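Local coordinates for aminopeptidase-like protein (Chaetomium thermophilum, PDB 5JM6), which probably acts as a zinc-dependent metalloaminopeptidase of the M18 family, forming a dodecamer linked to the Cvt pathway of selective autophagy, at residues A[59-64]-A[310-315]. Sequence-based numbering, arbitrary orientation.
Sequences LDFMTH and CSWAAF
Phe61 and Trp312 form an offset aromatic stack that joins helix 55-64 to helix 305-320 in the M18 zinc-aminopeptidase fold. The parallel-displaced assignment rests on the phenyl and pyrrole-ring centroids, 4.2 Å apart, and on planes inclined by 23°. Trp312 CD1 sits over the middle of one phenyl face, and the closest approach is Phe61 CD2 to Trp312 CD1 at 3.4 Å. Toward Phe61 the indole presents its five-membered ring and CB: Trp312 CB lies 3.7 Å from Phe61 CE2. Both side chains reach across with CG trans to the backbone N (chi1 164° for Phe61, -174° for Trp312) and slide past each other in opposite directions, so that Phe61 CB comes alongside Trp312 NE1 and Trp312 CB alongside Phe61 CE2. The CA atoms of Phe61 and Trp312 remain 8.5 Å apart, and no hydrogen bond links the two segments, so the contact rests on van der Waals packing of these two side chains. Tyr74 of helix 68-81 touches both: its ring meets that of Phe61 and its OH is hydrogen-bonded to Trp312 NE1; Tyr58 packs against the indole as well. A leucine in place of Phe61 has no flat ring to stack on the pyrrole, and would probably leave Trp312 CD1 without its partner face and the indole less firmly held. The pair is buried, with the Trp312 side chain about 13 Å from a bound zinc ion. At the stem of the phenyl group, Phe61 CB approaches Trp312 NE1 to 3.8 Å.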
# COMPACT_ATOMS: atom_id res chain seq x y z
N LEU A 59 -41.75 6.85 32.21
CA LEU A 59 -42.00 7.42 30.89
C LEU A 59 -42.19 8.93 30.98
O LEU A 59 -41.51 9.69 30.29
CB LEU A 59 -43.21 6.77 30.23
CG LEU A 59 -43.00 5.37 29.66
CD1 LEU A 59 -44.29 4.84 29.05
CD2 LEU A 59 -41.89 5.40 28.62
N ASP A 60 -43.10 9.35 31.85
CA ASP A 60 -43.39 10.77 32.03
C ASP A 60 -42.17 11.54 32.52
O ASP A 60 -41.95 12.69 32.12
CB ASP A 60 -44.55 10.98 33.00
CG ASP A 60 -45.86 10.45 32.46
OD1 ASP A 60 -46.02 10.40 31.23
OD2 ASP A 60 -46.73 10.09 33.28
N PHE A 61 -41.38 10.92 33.38
CA PHE A 61 -40.16 11.55 33.86
C PHE A 61 -39.23 11.85 32.68
O PHE A 61 -38.83 13.00 32.48
CB PHE A 61 -39.46 10.66 34.90
CG PHE A 61 -38.03 11.04 35.16
CD1 PHE A 61 -37.72 12.23 35.80
CD2 PHE A 61 -37.00 10.20 34.78
CE1 PHE A 61 -36.40 12.57 36.05
CE2 PHE A 61 -35.68 10.53 35.02
CZ PHE A 61 -35.38 11.72 35.66
N MET A 62 -38.92 10.83 31.88
CA MET A 62 -38.03 10.99 30.74
C MET A 62 -38.53 12.03 29.75
O MET A 62 -37.75 12.83 29.23
CB MET A 62 -37.83 9.65 30.02
CG MET A 62 -37.17 8.58 30.87
SD MET A 62 -35.57 9.09 31.53
CE MET A 62 -34.62 9.27 30.02
N THR A 63 -39.83 12.02 29.49
CA THR A 63 -40.41 12.91 28.50
C THR A 63 -40.28 14.39 28.87
O THR A 63 -39.91 15.22 28.04
CB THR A 63 -41.90 12.56 28.28
OG1 THR A 63 -42.00 11.28 27.63
CG2 THR A 63 -42.58 13.61 27.41
N HIS A 64 -40.61 14.72 30.12
CA HIS A 64 -40.72 16.11 30.53
C HIS A 64 -39.52 16.71 31.29
O HIS A 64 -39.62 17.83 31.81
CB HIS A 64 -42.01 16.28 31.33
CG HIS A 64 -43.23 15.98 30.52
ND1 HIS A 64 -43.96 14.83 30.67
CD2 HIS A 64 -43.80 16.67 29.50
CE1 HIS A 64 -44.96 14.83 29.80
NE2 HIS A 64 -44.88 15.93 29.08
N CYS A 310 -30.84 4.56 35.90
CA CYS A 310 -30.39 4.07 37.20
C CYS A 310 -30.59 5.12 38.29
O CYS A 310 -30.91 4.79 39.43
CB CYS A 310 -28.92 3.63 37.16
SG CYS A 310 -28.61 2.08 36.29
N SER A 311 -30.39 6.39 37.93
CA SER A 311 -30.58 7.47 38.88
C SER A 311 -32.03 7.58 39.33
O SER A 311 -32.31 7.68 40.52
CB SER A 311 -30.13 8.80 38.28
OG SER A 311 -28.72 8.84 38.14
N TRP A 312 -32.96 7.54 38.37
CA TRP A 312 -34.37 7.67 38.70
C TRP A 312 -34.84 6.53 39.59
O TRP A 312 -35.60 6.74 40.54
CB TRP A 312 -35.23 7.74 37.44
CG TRP A 312 -36.67 8.01 37.72
CD1 TRP A 312 -37.24 9.23 37.99
CD2 TRP A 312 -37.72 7.05 37.78
NE1 TRP A 312 -38.59 9.08 38.20
CE2 TRP A 312 -38.91 7.75 38.08
CE3 TRP A 312 -37.79 5.67 37.60
CZ2 TRP A 312 -40.14 7.11 38.20
CZ3 TRP A 312 -39.01 5.03 37.73
CH2 TRP A 312 -40.17 5.76 38.03
N ALA A 313 -34.39 5.32 39.28
CA ALA A 313 -34.77 4.15 40.07
C ALA A 313 -34.19 4.23 41.48
O ALA A 313 -34.83 3.82 42.45
CB ALA A 313 -34.31 2.87 39.38
N ALA A 314 -32.97 4.75 41.59
CA ALA A 314 -32.34 4.95 42.89
C ALA A 314 -33.12 5.98 43.70
O ALA A 314 -33.41 5.76 44.88
CB ALA A 314 -30.89 5.39 42.72
N PHE A 315 -33.45 7.09 43.06
CA PHE A 315 -34.25 8.14 43.68
C PHE A 315 -35.58 7.59 44.19
O PHE A 315 -35.96 7.84 45.33
CB PHE A 315 -34.48 9.29 42.68
CG PHE A 315 -35.38 10.38 43.19
CD1 PHE A 315 -34.90 11.33 44.08
CD2 PHE A 315 -36.69 10.46 42.77
CE1 PHE A 315 -35.73 12.34 44.54
CE2 PHE A 315 -37.52 11.47 43.22
CZ PHE A 315 -37.04 12.41 44.11